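Local coordinates for protein endo-1,4-b-d-mannanase (Trichoderma reesei, PDB 1QNR) that probably hydrolyses internal beta-1,4-mannosidic bonds of mannan, as an endo-1,4-beta-D-mannanase of glycoside hydrolase family 5, at residues A[183-188]-A[230-235]; A[205-210]-A[220-225]; A[238-243]-A[256-261]; A[274-279]-A[304-309]. One frame throughout, in Å; residues are numbered along the deposited sequence.

Contact 1 (A[183-188]-A[230-235]); sequences WATSVS and VQIKSL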
loop_
_atom_site.group_PDB
_atom_site.type_symbol
_atom_site.label_atom_id
_atom_site.label_comp_id
_atom_site.label_asym_id
_atom_site.label_seq_id
_atom_site.Cartn_x
_atom_site.Cartn_y
_atom_site.Cartn_z
ATOM N N TRP A 183 17.925 -5.384 -2.269
ATOM C CA TRP A 183 17.403 -4.020 -2.546
ATOM C C TRP A 183 16.518 -3.558 -1.377
ATOM O O TRP A 183 16.693 -2.409 -0.890
ATOM C CB TRP A 183 16.564 -4.142 -3.841
ATOM C CG TRP A 183 15.796 -2.872 -4.173
ATOM C CD1 TRP A 183 16.299 -1.738 -4.803
ATOM C CD2 TRP A 183 14.392 -2.612 -3.932
ATOM N NE1 TRP A 183 15.325 -0.768 -4.888
ATOM C CE2 TRP A 183 14.145 -1.302 -4.355
ATOM C CE3 TRP A 183 13.368 -3.377 -3.345
ATOM C CZ2 TRP A 183 12.862 -0.765 -4.285
ATOM C CZ3 TRP A 183 12.073 -2.799 -3.268
ATOM C CH2 TRP A 183 11.834 -1.483 -3.725
ATOM N N ALA A 184 15.617 -4.418 -0.878
ATOM C CA ALA A 184 14.752 -3.978 0.222
ATOM C C ALA A 184 15.521 -3.707 1.503
ATOM O O ALA A 184 15.180 -2.768 2.264
ATOM C CB ALA A 184 13.661 -5.035 0.476
ATOM N N THR A 185 16.609 -4.484 1.736
ATOM C CA THR A 185 17.452 -4.229 2.907
ATOM C C THR A 185 18.083 -2.851 2.781
ATOM O O THR A 185 18.009 -2.008 3.771
ATOM C CB THR A 185 18.545 -5.350 2.984
ATOM O OG1 THR A 185 17.938 -6.603 3.228
ATOM C CG2 THR A 185 19.558 -5.070 4.109
ATOM N N SER A 186 18.736 -2.522 1.681
ATOM C CA SER A 186 19.391 -1.223 1.514
ATOM C C SER A 186 18.419 -0.045 1.504
ATOM O O SER A 186 18.675 1.009 2.177
ATOM C CB SER A 186 20.192 -1.219 0.185
ATOM O OG SER A 186 20.924 0.004 0.150
ATOM N N VAL A 187 17.269 -0.178 0.775
ATOM C CA VAL A 187 16.366 0.986 0.710
ATOM C C VAL A 187 15.691 1.187 2.061
ATOM O O VAL A 187 15.534 2.370 2.472
ATOM C CB VAL A 187 15.316 0.816 -0.410
ATOM C CG1 VAL A 187 14.262 1.931 -0.418
ATOM C CG2 VAL A 187 15.982 0.751 -1.805
ATOM N N SER A 188 15.280 0.147 2.773
ATOM C CA SER A 188 14.613 0.390 4.104
ATOM C C SER A 188 15.621 0.990 5.075
ATOM O O SER A 188 15.224 1.795 5.903
ATOM C CB SER A 188 13.949 -0.874 4.646
ATOM O OG SER A 188 14.886 -1.997 4.827
ATOM N N VAL A 230 10.305 -10.925 5.345
ATOM C CA VAL A 230 9.841 -10.351 6.639
ATOM C C VAL A 230 10.883 -10.488 7.746
ATOM O O VAL A 230 10.692 -9.842 8.778
ATOM C CB VAL A 230 8.538 -11.021 7.111
ATOM C CG1 VAL A 230 7.386 -10.724 6.179
ATOM C CG2 VAL A 230 8.628 -12.524 7.338
ATOM N N GLN A 231 11.977 -11.183 7.572
ATOM C CA GLN A 231 13.074 -11.270 8.519
ATOM C C GLN A 231 14.033 -10.101 8.410
ATOM O O GLN A 231 14.883 -9.915 9.303
ATOM C CB GLN A 231 13.879 -12.608 8.334
ATOM C CG GLN A 231 12.965 -13.695 8.850
ATOM C CD GLN A 231 13.231 -15.125 8.476
ATOM O OE1 GLN A 231 12.253 -15.905 8.581
ATOM N NE2 GLN A 231 14.435 -15.445 8.053
ATOM N N ILE A 232 13.938 -9.205 7.404
ATOM C CA ILE A 232 14.817 -8.031 7.272
ATOM C C ILE A 232 14.592 -7.099 8.473
ATOM O O ILE A 232 13.450 -6.744 8.765
ATOM C CB ILE A 232 14.543 -7.309 5.902
ATOM C CG1 ILE A 232 14.945 -8.234 4.718
ATOM C CG2 ILE A 232 15.264 -5.949 5.840
ATOM C CD1 ILE A 232 14.531 -7.683 3.345
ATOM N N LYS A 233 15.667 -6.704 9.182
ATOM C CA LYS A 233 15.510 -5.994 10.434
ATOM C C LYS A 233 14.876 -4.623 10.311
ATOM O O LYS A 233 14.144 -4.204 11.230
ATOM C CB LYS A 233 16.922 -5.789 11.086
ATOM C CG LYS A 233 17.779 -7.002 11.316
ATOM C CD LYS A 233 18.856 -6.561 12.328
ATOM C CE LYS A 233 19.668 -5.318 12.003
ATOM N NZ LYS A 233 20.926 -5.416 12.879
ATOM N N SER A 234 15.128 -3.964 9.150
ATOM C CA SER A 234 14.616 -2.607 8.907
ATOM C C SER A 234 13.232 -2.625 8.262
ATOM O O SER A 234 12.766 -1.518 7.849
ATOM C CB SER A 234 15.670 -1.850 8.117
ATOM O OG SER A 234 16.205 -2.643 7.056
ATOM N N LEU A 235 12.555 -3.777 8.152
ATOM C CA LEU A 235 11.096 -3.822 7.801
ATOM C C LEU A 235 10.398 -4.187 9.096
ATOM O O LEU A 235 10.689 -5.196 9.774
ATOM C CB LEU A 235 10.802 -4.841 6.671
ATOM C CG LEU A 235 11.482 -4.521 5.342
ATOM C CD1 LEU A 235 11.199 -5.660 4.330
ATOM C CD2 LEU A 235 11.035 -3.205 4.704
#
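S188 and S234 meet hydroxyl to hydroxyl, OG to OG at 2.7 Å, where helix 178-194 of this TIM barrel rests against the type I beta turn I232-L235 that leads toward strand 238-242. Here the packing is tight. The OG of S188 sits between its own backbone N and carbonyl carbon (chi1 59°), so that it folds back on the helix and donates to A184 O at 2.7 Å. Serine suits the place: it is small enough to admit the turn, and its hydroxyl also meets S234 OG, whose own proton may go there or to another acceptor. On the same residue CB packs at 3.7 Å against CD2 of L235.

One helical turn back the contact is apolar. I232 lays its CD1 at 4.0 Å from A184 CB, and the short alanine lets that methyl come close to the helix. The same CD1 lies 3.6 Å from T185 OG1, but that hydroxyl is bonded to V181 O, so its contact with I232 is plain van der Waals packing.

The solvent side looks different. K233, at a corner of the turn, and Q231 just before it are exposed and make no contact with 183-188, as suits long polar chains, and T185 is itself partly exposed. At the buried side A184 O is gripped a second time, S188 N lying 3.0 Å from A184 O.

Contact 2 (A[205-210]-A[220-225]); sequences EGLGLS and YGEGTD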
loop_
_atom_site.group_PDB
_atom_site.type_symbol
_atom_site.label_atom_id
_atom_site.label_comp_id
_atom_site.label_asym_id
_atom_site.label_seq_id
_atom_site.Cartn_x
_atom_site.Cartn_y
_atom_site.Cartn_z
ATOM N N GLU A 205 3.103 -8.553 -2.537
ATOM C CA GLU A 205 1.862 -9.373 -2.521
ATOM C C GLU A 205 1.868 -10.564 -1.595
ATOM O O GLU A 205 0.843 -11.261 -1.363
ATOM C CB GLU A 205 1.584 -9.814 -3.943
ATOM C CG GLU A 205 1.349 -8.649 -4.943
ATOM C CD GLU A 205 1.521 -9.160 -6.386
ATOM O OE1 GLU A 205 2.737 -9.132 -6.749
ATOM O OE2 GLU A 205 0.593 -9.628 -7.114
ATOM N N GLY A 206 3.098 -10.980 -1.123
ATOM C CA GLY A 206 3.242 -12.180 -0.312
ATOM C C GLY A 206 3.645 -13.434 -1.108
ATOM O O GLY A 206 3.570 -14.547 -0.539
ATOM N N LEU A 207 3.956 -13.291 -2.397
ATOM C CA LEU A 207 4.226 -14.496 -3.200
ATOM C C LEU A 207 5.506 -15.174 -2.667
ATOM O O LEU A 207 6.471 -14.552 -2.220
ATOM C CB LEU A 207 4.394 -14.146 -4.694
ATOM C CG LEU A 207 3.243 -13.227 -5.245
ATOM C CD1 LEU A 207 3.529 -12.933 -6.751
ATOM C CD2 LEU A 207 1.855 -13.848 -5.093
ATOM N N GLY A 208 5.531 -16.517 -2.789
ATOM C CA GLY A 208 6.710 -17.330 -2.455
ATOM C C GLY A 208 6.691 -17.777 -1.023
ATOM O O GLY A 208 7.270 -17.092 -0.125
ATOM N N LEU A 209 6.039 -18.890 -0.672
ATOM C CA LEU A 209 5.917 -19.364 0.741
ATOM C C LEU A 209 5.679 -20.868 0.682
ATOM O O LEU A 209 4.709 -21.337 0.065
ATOM C CB LEU A 209 4.798 -18.526 1.429
ATOM C CG LEU A 209 4.526 -18.845 2.893
ATOM C CD1 LEU A 209 5.717 -18.718 3.802
ATOM C CD2 LEU A 209 3.306 -18.090 3.415
ATOM N N SER A 210 6.532 -21.629 1.407
ATOM C CA SER A 210 6.528 -23.108 1.179
ATOM C C SER A 210 5.574 -23.860 2.066
ATOM O O SER A 210 5.494 -25.120 1.932
ATOM C CB SER A 210 7.978 -23.616 1.384
ATOM O OG SER A 210 8.863 -23.099 0.325
ATOM N N TYR A 220 8.001 -19.733 -6.495
ATOM C CA TYR A 220 9.061 -18.723 -6.492
ATOM C C TYR A 220 9.384 -18.229 -7.882
ATOM O O TYR A 220 10.569 -18.046 -8.263
ATOM C CB TYR A 220 10.310 -19.284 -5.764
ATOM C CG TYR A 220 10.024 -19.582 -4.306
ATOM C CD1 TYR A 220 10.018 -18.622 -3.292
ATOM C CD2 TYR A 220 9.607 -20.886 -3.935
ATOM C CE1 TYR A 220 9.769 -18.897 -1.975
ATOM C CE2 TYR A 220 9.301 -21.175 -2.606
ATOM C CZ TYR A 220 9.373 -20.181 -1.635
ATOM O OH TYR A 220 9.148 -20.464 -0.311
ATOM N N GLY A 221 8.411 -17.959 -8.739
ATOM C CA GLY A 221 8.633 -17.456 -10.061
ATOM C C GLY A 221 8.621 -15.929 -10.230
ATOM O O GLY A 221 8.850 -15.438 -11.334
ATOM N N GLU A 222 8.278 -15.205 -9.132
ATOM C CA GLU A 222 8.145 -13.730 -9.208
ATOM C C GLU A 222 9.237 -13.041 -8.420
ATOM O O GLU A 222 9.124 -11.811 -8.178
ATOM C CB GLU A 222 6.729 -13.276 -8.787
ATOM C CG GLU A 222 5.614 -13.882 -9.674
ATOM C CD GLU A 222 5.723 -13.504 -11.140
ATOM O OE1 GLU A 222 6.424 -12.542 -11.537
ATOM O OE2 GLU A 222 5.086 -14.229 -11.976
ATOM N N GLY A 223 10.324 -13.770 -8.068
ATOM C CA GLY A 223 11.441 -13.085 -7.402
ATOM C C GLY A 223 11.277 -12.766 -5.923
ATOM O O GLY A 223 12.138 -12.018 -5.402
ATOM N N THR A 224 10.175 -13.239 -5.278
ATOM C CA THR A 224 10.027 -12.894 -3.830
ATOM C C THR A 224 9.907 -14.126 -2.966
ATOM O O THR A 224 9.384 -15.162 -3.439
ATOM C CB THR A 224 8.788 -11.969 -3.605
ATOM O OG1 THR A 224 7.574 -12.634 -4.047
ATOM C CG2 THR A 224 8.893 -10.660 -4.419
ATOM N N ASP A 225 10.518 -14.063 -1.766
ATOM C CA ASP A 225 10.457 -15.130 -0.759
ATOM C C ASP A 225 9.890 -14.445 0.497
ATOM O O ASP A 225 10.597 -13.635 1.118
ATOM C CB ASP A 225 11.875 -15.705 -0.565
ATOM C CG ASP A 225 11.920 -16.853 0.437
ATOM O OD1 ASP A 225 11.232 -16.806 1.467
ATOM O OD2 ASP A 225 12.671 -17.858 0.222
HETATM O O HOH W 1 5.266 -10.919 -3.578
HETATM O O HOH W 2 8.837 -17.809 2.034
HETATM O O HOH W 3 8.756 -20.455 2.879
#
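The ring of Y220 has S210 OG at its edge, in plane, and the backbone of G208 coming in obliquely against its CD1-CE1 side. All three residues belong to the long loop between strand 199-201 and helix 226-230 of the TIM barrel, a loop that doubles back on itself here. G208 C lies 3.4 Å from Y220 CE1, and a side chain would not fit: a CB would clash with T224 O and Y220 CD1, and the backbone angles alone call for glycine. At the ring's tip Y220 OH and S210 OG share a hydrogen bond of 2.7 Å, and a water joins the same OH to S210 N. A phenylalanine in place of Y220 would keep the packing on G208 but would probably leave S210 OG without its phenolic mate.

Further along, L207 and E222 lie side by side pointing the same way, L207 CD1 touching the aliphatic E222 CG at 3.7 Å. The chain of E222 bends at chi2 (-61°), and its carboxylate finds Y216 OH and N173 ND2, so one residue serves both an apolar and a polar neighbour. D225 is the N-cap of helix 226-230, its OD1 accepting from K228 N; a water links that oxygen to G208 O. T224 OG1 gives its proton to L207 O at 2.9 Å, from above the carbonyl plane (50° out of it), and accepts from a water, 2.9 Å away, that itself takes the N-H of L207 at 3.0 Å.

Contact 3 (A[238-243]-A[256-261]); sequences GTFHLY and GWIQTH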
loop_
_atom_site.group_PDB
_atom_site.type_symbol
_atom_site.label_atom_id
_atom_site.label_comp_id
_atom_site.label_asym_id
_atom_site.label_seq_id
_atom_site.Cartn_x
_atom_site.Cartn_y
_atom_site.Cartn_z
ATOM N N GLY A 238 4.884 -7.360 7.940
ATOM C CA GLY A 238 4.725 -7.955 6.611
ATOM C C GLY A 238 3.431 -7.485 5.932
ATOM O O GLY A 238 2.445 -7.120 6.632
ATOM N N THR A 239 3.404 -7.481 4.594
ATOM C CA THR A 239 2.185 -7.206 3.815
ATOM C C THR A 239 1.895 -8.383 2.894
ATOM O O THR A 239 2.814 -9.044 2.351
ATOM C CB THR A 239 2.358 -5.937 2.889
ATOM O OG1 THR A 239 3.582 -6.032 2.118
ATOM C CG2 THR A 239 2.411 -4.662 3.767
ATOM N N PHE A 240 0.593 -8.636 2.647
ATOM C CA PHE A 240 0.238 -9.605 1.583
ATOM C C PHE A 240 -1.105 -9.201 0.956
ATOM O O PHE A 240 -1.893 -8.474 1.592
ATOM C CB PHE A 240 0.191 -11.073 2.009
ATOM C CG PHE A 240 -0.835 -11.383 3.076
ATOM C CD1 PHE A 240 -0.554 -11.224 4.412
ATOM C CD2 PHE A 240 -2.096 -11.838 2.706
ATOM C CE1 PHE A 240 -1.467 -11.530 5.452
ATOM C CE2 PHE A 240 -3.076 -12.142 3.730
ATOM C CZ PHE A 240 -2.717 -11.980 5.097
ATOM N N HIS A 241 -1.307 -9.544 -0.325
ATOM C CA HIS A 241 -2.510 -9.180 -1.095
ATOM C C HIS A 241 -3.241 -10.483 -1.565
ATOM O O HIS A 241 -2.673 -11.522 -1.334
ATOM C CB HIS A 241 -2.102 -8.345 -2.350
ATOM C CG HIS A 241 -1.373 -7.036 -2.029
ATOM N ND1 HIS A 241 -0.893 -6.191 -3.022
ATOM C CD2 HIS A 241 -0.978 -6.425 -0.881
ATOM C CE1 HIS A 241 -0.342 -5.112 -2.512
ATOM N NE2 HIS A 241 -0.331 -5.244 -1.177
ATOM N N LEU A 242 -4.473 -10.330 -2.100
ATOM C CA LEU A 242 -5.186 -11.599 -2.420
ATOM C C LEU A 242 -6.191 -11.312 -3.570
ATOM O O LEU A 242 -7.186 -10.582 -3.422
ATOM C CB LEU A 242 -5.967 -12.127 -1.237
ATOM C CG LEU A 242 -6.950 -13.312 -1.445
ATOM C CD1 LEU A 242 -6.176 -14.554 -1.969
ATOM C CD2 LEU A 242 -7.658 -13.660 -0.114
ATOM N N TYR A 243 -5.948 -12.000 -4.712
ATOM C CA TYR A 243 -6.820 -11.857 -5.893
ATOM C C TYR A 243 -6.976 -13.181 -6.647
ATOM O O TYR A 243 -6.322 -13.424 -7.660
ATOM C CB TYR A 243 -6.234 -10.805 -6.860
ATOM C CG TYR A 243 -6.265 -9.343 -6.309
ATOM C CD1 TYR A 243 -7.439 -8.627 -6.319
ATOM C CD2 TYR A 243 -5.104 -8.807 -5.796
ATOM C CE1 TYR A 243 -7.454 -7.320 -5.807
ATOM C CE2 TYR A 243 -5.094 -7.525 -5.231
ATOM C CZ TYR A 243 -6.251 -6.796 -5.294
ATOM O OH TYR A 243 -6.304 -5.458 -4.865
ATOM N N GLY A 256 -6.783 -20.175 3.570
ATOM C CA GLY A 256 -5.464 -20.754 3.846
ATOM C C GLY A 256 -4.322 -19.775 3.534
ATOM O O GLY A 256 -3.271 -19.777 4.183
ATOM N N TRP A 257 -4.481 -18.964 2.448
ATOM C CA TRP A 257 -3.495 -17.914 2.139
ATOM C C TRP A 257 -3.315 -16.924 3.314
ATOM O O TRP A 257 -2.157 -16.586 3.668
ATOM C CB TRP A 257 -3.949 -17.172 0.872
ATOM C CG TRP A 257 -3.020 -16.120 0.335
ATOM C CD1 TRP A 257 -3.200 -14.755 0.388
ATOM C CD2 TRP A 257 -1.797 -16.309 -0.404
ATOM N NE1 TRP A 257 -2.154 -14.077 -0.217
ATOM C CE2 TRP A 257 -1.294 -15.044 -0.741
ATOM C CE3 TRP A 257 -1.077 -17.448 -0.827
ATOM C CZ2 TRP A 257 -0.139 -14.862 -1.513
ATOM C CZ3 TRP A 257 0.096 -17.278 -1.551
ATOM C CH2 TRP A 257 0.549 -15.997 -1.892
ATOM N N ILE A 258 -4.431 -16.491 3.923
ATOM C CA ILE A 258 -4.299 -15.623 5.115
ATOM C C ILE A 258 -3.600 -16.375 6.241
ATOM O O ILE A 258 -2.716 -15.820 6.917
ATOM C CB ILE A 258 -5.744 -15.193 5.552
ATOM C CG1 ILE A 258 -6.386 -14.297 4.464
ATOM C CG2 ILE A 258 -5.675 -14.474 6.901
ATOM C CD1 ILE A 258 -7.930 -14.234 4.637
ATOM N N GLN A 259 -4.049 -17.633 6.543
ATOM C CA GLN A 259 -3.476 -18.366 7.680
ATOM C C GLN A 259 -1.953 -18.603 7.511
ATOM O O GLN A 259 -1.215 -18.459 8.499
ATOM C CB GLN A 259 -4.198 -19.735 7.823
ATOM C CG GLN A 259 -5.667 -19.551 8.223
ATOM C CD GLN A 259 -6.479 -20.844 8.137
ATOM O OE1 GLN A 259 -6.248 -21.694 7.301
ATOM N NE2 GLN A 259 -7.439 -20.905 9.065
ATOM N N THR A 260 -1.490 -19.009 6.316
ATOM C CA THR A 260 -0.053 -19.263 6.158
ATOM C C THR A 260 0.784 -17.992 6.293
ATOM O O THR A 260 1.889 -18.024 6.867
ATOM C CB THR A 260 0.296 -19.938 4.827
ATOM O OG1 THR A 260 -0.250 -19.204 3.718
ATOM C CG2 THR A 260 -0.279 -21.380 4.738
ATOM N N HIS A 261 0.289 -16.862 5.776
ATOM C CA HIS A 261 1.056 -15.608 5.899
ATOM C C HIS A 261 1.057 -15.111 7.363
ATOM O O HIS A 261 2.125 -14.691 7.830
ATOM C CB HIS A 261 0.484 -14.557 4.920
ATOM C CG HIS A 261 0.936 -14.833 3.529
ATOM N ND1 HIS A 261 0.271 -15.772 2.722
ATOM C CD2 HIS A 261 1.991 -14.386 2.785
ATOM C CE1 HIS A 261 0.946 -15.853 1.552
ATOM N NE2 HIS A 261 1.968 -15.029 1.540
#
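F240 and H261 form an offset stack, ring centroids 4.9 Å apart and planes 27° from parallel, with H261 CB over the F240 face. The phenylalanine takes the crowded position between its backbone N and carbonyl carbon (chi1 62°), which brings CG toward the helix. W257 completes this aromatic cluster. Its indole slides past F240 in the opposite direction to give its NE1 to H241 O at 2.8 Å, a somewhat bent bond. Tryptophan suits the place because one side chain supplies both this donor and a broad apolar surface, on which L242 CD1 packs at 3.8 Å from W257 CD1. Separately, I258 CG1 meets F240 CE2 at 4.0 Å.

In the next shell, H261 ND1 donates in its ring plane to W257 O at 2.7 Å, which fixes the imidazole's rotation, while NE2 reaches G206 O. F226 and the same imidazole meet edge-to-face.

Strand 238-242 and helix segment 256-261 run nearly antiparallel (171°), axes 9.8 Å apart, as in a beta-alpha barrel unit. Strand 272-277 pairs alongside the strand, and helix 283-295 flanks the contact, its W290 touching L242 and I258.

Contact 4 (A[274-279]-A[304-309]); sequences FEEYGA and MFWQWG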
loop_
_atom_site.group_PDB
_atom_site.type_symbol
_atom_site.label_atom_id
_atom_site.label_comp_id
_atom_site.label_asym_id
_atom_site.label_seq_id
_atom_site.Cartn_x
_atom_site.Cartn_y
_atom_site.Cartn_z
ATOM N N PHE A 274 -3.053 -7.515 6.014
ATOM C CA PHE A 274 -3.760 -8.072 4.841
ATOM C C PHE A 274 -4.142 -6.830 3.991
ATOM O O PHE A 274 -5.213 -6.224 4.228
ATOM C CB PHE A 274 -4.945 -8.879 5.344
ATOM C CG PHE A 274 -5.887 -9.557 4.400
ATOM C CD1 PHE A 274 -5.474 -9.844 3.092
ATOM C CD2 PHE A 274 -7.165 -9.951 4.806
ATOM C CE1 PHE A 274 -6.368 -10.545 2.255
ATOM C CE2 PHE A 274 -8.069 -10.616 3.973
ATOM C CZ PHE A 274 -7.634 -10.930 2.690
ATOM N N GLU A 275 -3.228 -6.381 3.135
ATOM C CA GLU A 275 -3.212 -4.990 2.631
ATOM C C GLU A 275 -4.050 -4.716 1.391
ATOM O O GLU A 275 -4.385 -3.540 1.164
ATOM C CB GLU A 275 -1.724 -4.633 2.363
ATOM C CG GLU A 275 -1.479 -3.193 1.876
ATOM C CD GLU A 275 0.003 -2.911 1.627
ATOM O OE1 GLU A 275 0.622 -3.560 0.758
ATOM O OE2 GLU A 275 0.492 -1.919 2.294
ATOM N N GLU A 276 -4.380 -5.751 0.599
ATOM C CA GLU A 276 -5.320 -5.610 -0.511
ATOM C C GLU A 276 -6.089 -6.905 -0.692
ATOM O O GLU A 276 -5.441 -7.977 -0.562
ATOM C CB GLU A 276 -4.661 -5.325 -1.877
ATOM C CG GLU A 276 -3.851 -4.026 -2.041
ATOM C CD GLU A 276 -3.341 -3.853 -3.429
ATOM O OE1 GLU A 276 -3.782 -4.596 -4.374
ATOM O OE2 GLU A 276 -2.448 -3.008 -3.713
ATOM N N TYR A 277 -7.357 -6.861 -1.076
ATOM C CA TYR A 277 -8.075 -8.101 -1.456
ATOM C C TYR A 277 -9.355 -7.719 -2.210
ATOM O O TYR A 277 -9.939 -6.656 -1.973
ATOM C CB TYR A 277 -8.416 -8.972 -0.237
ATOM C CG TYR A 277 -9.201 -8.306 0.862
ATOM C CD1 TYR A 277 -10.607 -8.253 0.919
ATOM C CD2 TYR A 277 -8.550 -7.700 1.968
ATOM C CE1 TYR A 277 -11.299 -7.668 1.957
ATOM C CE2 TYR A 277 -9.232 -7.109 3.010
ATOM C CZ TYR A 277 -10.622 -7.064 3.027
ATOM O OH TYR A 277 -11.334 -6.459 4.066
ATOM N N GLY A 278 -9.817 -8.647 -3.057
ATOM C CA GLY A 278 -11.128 -8.420 -3.705
ATOM C C GLY A 278 -11.554 -9.704 -4.413
ATOM O O GLY A 278 -10.703 -10.502 -4.861
ATOM N N ALA A 279 -12.861 -9.817 -4.613
ATOM C CA ALA A 279 -13.480 -10.894 -5.438
ATOM C C ALA A 279 -14.348 -10.218 -6.475
ATOM O O ALA A 279 -15.209 -9.407 -6.118
ATOM C CB ALA A 279 -14.310 -11.817 -4.541
ATOM N N MET A 304 -7.220 -4.356 4.868
ATOM C CA MET A 304 -7.644 -3.186 4.034
ATOM C C MET A 304 -8.154 -3.704 2.721
ATOM O O MET A 304 -7.392 -4.185 1.841
ATOM C CB MET A 304 -6.414 -2.253 3.788
ATOM C CG MET A 304 -5.767 -1.871 5.139
ATOM S SD MET A 304 -4.204 -0.963 5.069
ATOM C CE MET A 304 -4.819 0.564 4.447
ATOM N N PHE A 305 -9.470 -3.597 2.468
ATOM C CA PHE A 305 -10.022 -4.054 1.193
ATOM C C PHE A 305 -9.592 -3.147 0.035
ATOM O O PHE A 305 -9.326 -1.935 0.214
ATOM C CB PHE A 305 -11.565 -4.171 1.244
ATOM C CG PHE A 305 -12.335 -2.875 1.498
ATOM C CD1 PHE A 305 -12.527 -2.378 2.776
ATOM C CD2 PHE A 305 -12.777 -2.111 0.412
ATOM C CE1 PHE A 305 -13.298 -1.230 2.983
ATOM C CE2 PHE A 305 -13.526 -0.919 0.647
ATOM C CZ PHE A 305 -13.737 -0.465 1.923
ATOM N N TRP A 306 -9.530 -3.754 -1.182
ATOM C CA TRP A 306 -9.383 -2.979 -2.424
ATOM C C TRP A 306 -10.745 -2.910 -3.083
ATOM O O TRP A 306 -11.278 -4.014 -3.474
ATOM C CB TRP A 306 -8.324 -3.656 -3.369
ATOM C CG TRP A 306 -8.155 -2.826 -4.630
ATOM C CD1 TRP A 306 -8.938 -2.855 -5.758
ATOM C CD2 TRP A 306 -7.120 -1.852 -4.899
ATOM N NE1 TRP A 306 -8.479 -1.943 -6.686
ATOM C CE2 TRP A 306 -7.333 -1.313 -6.190
ATOM C CE3 TRP A 306 -6.010 -1.403 -4.153
ATOM C CZ2 TRP A 306 -6.545 -0.332 -6.750
ATOM C CZ3 TRP A 306 -5.146 -0.452 -4.752
ATOM C CH2 TRP A 306 -5.407 0.100 -6.028
ATOM N N GLN A 307 -11.481 -1.776 -3.169
ATOM C CA GLN A 307 -10.983 -0.445 -2.804
ATOM C C GLN A 307 -12.195 0.461 -2.522
ATOM O O GLN A 307 -13.351 0.143 -2.880
ATOM C CB GLN A 307 -10.195 0.196 -3.967
ATOM C CG GLN A 307 -11.027 0.417 -5.282
ATOM C CD GLN A 307 -10.281 1.271 -6.320
ATOM O OE1 GLN A 307 -9.500 2.175 -6.059
ATOM N NE2 GLN A 307 -10.575 1.001 -7.636
ATOM N N TRP A 308 -11.932 1.623 -1.858
ATOM C CA TRP A 308 -12.996 2.607 -1.646
ATOM C C TRP A 308 -13.491 3.254 -2.934
ATOM O O TRP A 308 -12.664 3.590 -3.795
ATOM C CB TRP A 308 -12.381 3.740 -0.730
ATOM C CG TRP A 308 -13.402 4.678 -0.094
ATOM C CD1 TRP A 308 -13.812 5.884 -0.540
ATOM C CD2 TRP A 308 -14.199 4.333 1.059
ATOM N NE1 TRP A 308 -14.788 6.399 0.345
ATOM C CE2 TRP A 308 -15.074 5.415 1.308
ATOM C CE3 TRP A 308 -14.199 3.212 1.935
ATOM C CZ2 TRP A 308 -15.979 5.453 2.398
ATOM C CZ3 TRP A 308 -15.106 3.249 3.019
ATOM C CH2 TRP A 308 -15.995 4.368 3.222
ATOM N N GLY A 309 -14.818 3.436 -3.035
ATOM C CA GLY A 309 -15.408 4.278 -4.114
ATOM C C GLY A 309 -16.276 5.363 -3.449
ATOM O O GLY A 309 -16.864 5.082 -2.401
#
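M304 N donates to F274 O at 2.8 Å and W306 N to Y277 O at 3.0 Å, tying strands 272-277 and 300-309, parallel neighbours in the barrel wall. Between these bonds the backbone is less regular: E275 O turns toward M304 O, an acceptor pair 3.1 Å apart, and is satisfied instead by N25 ND2, which also serves F305 O. Y277 N is the exception, buried with no partner in the model.

The Y277 ring lies over the backbone of strand 300-309, with F305 CA 3.7 Å from its centroid over one face and F305 CB 3.5 Å from CZ. Its CG holds the position between backbone N and carbonyl carbon (chi1 55°), from which the ring extends toward that strand. Tyrosine suits the spot because its flat ring packs on M304 and F305 while its OH pairs with D303 OD1 and Q291 NE2. An alanine here would probably leave those two groups without their phenolic mate and open a gap over F305.

E276 and W306 lie side by side, pointing the same way, with carboxylate and indole planes 36° apart and E276 CD 3.7 Å from W306 CE3. The glutamate is held at OE1 by Y243 OH and at OE2 by R54 NH1; W306 NE1 is bonded to D321 OD2. A cis peptide follows W306. E275 likewise has H241 NE2 and R54 NE as partners. With both oxygens of E276 anchored and an indole beside it, the chemistry implies a carboxylate held in a set orientation close to the bound sugar.

Overall arrangement
Contacts 2, 3 and 4 form a continuous chain around the barrel end where the mannose units lie, consistent with a substrate-binding end, centres about 11 Å apart for 2 and 3 and about 13 Å for 3 and 4. Contact 2 joins contact 3 through E205 O, 2.9 Å from H241 N. Contact 3 joins contact 4 by polar pairs and packing, Y243 OH lying 3.1 Å from W306 CB. Bound beta-D-mannopyranose units lie about 5 Å from the side chains of E222 and of E276 and about 6 Å from that of H241; E205 OE2 bonds O6 of one. Contact 1, its centre about 25 Å from that of contact 4, packs on contact 3, V230 CG1 to G238 CA.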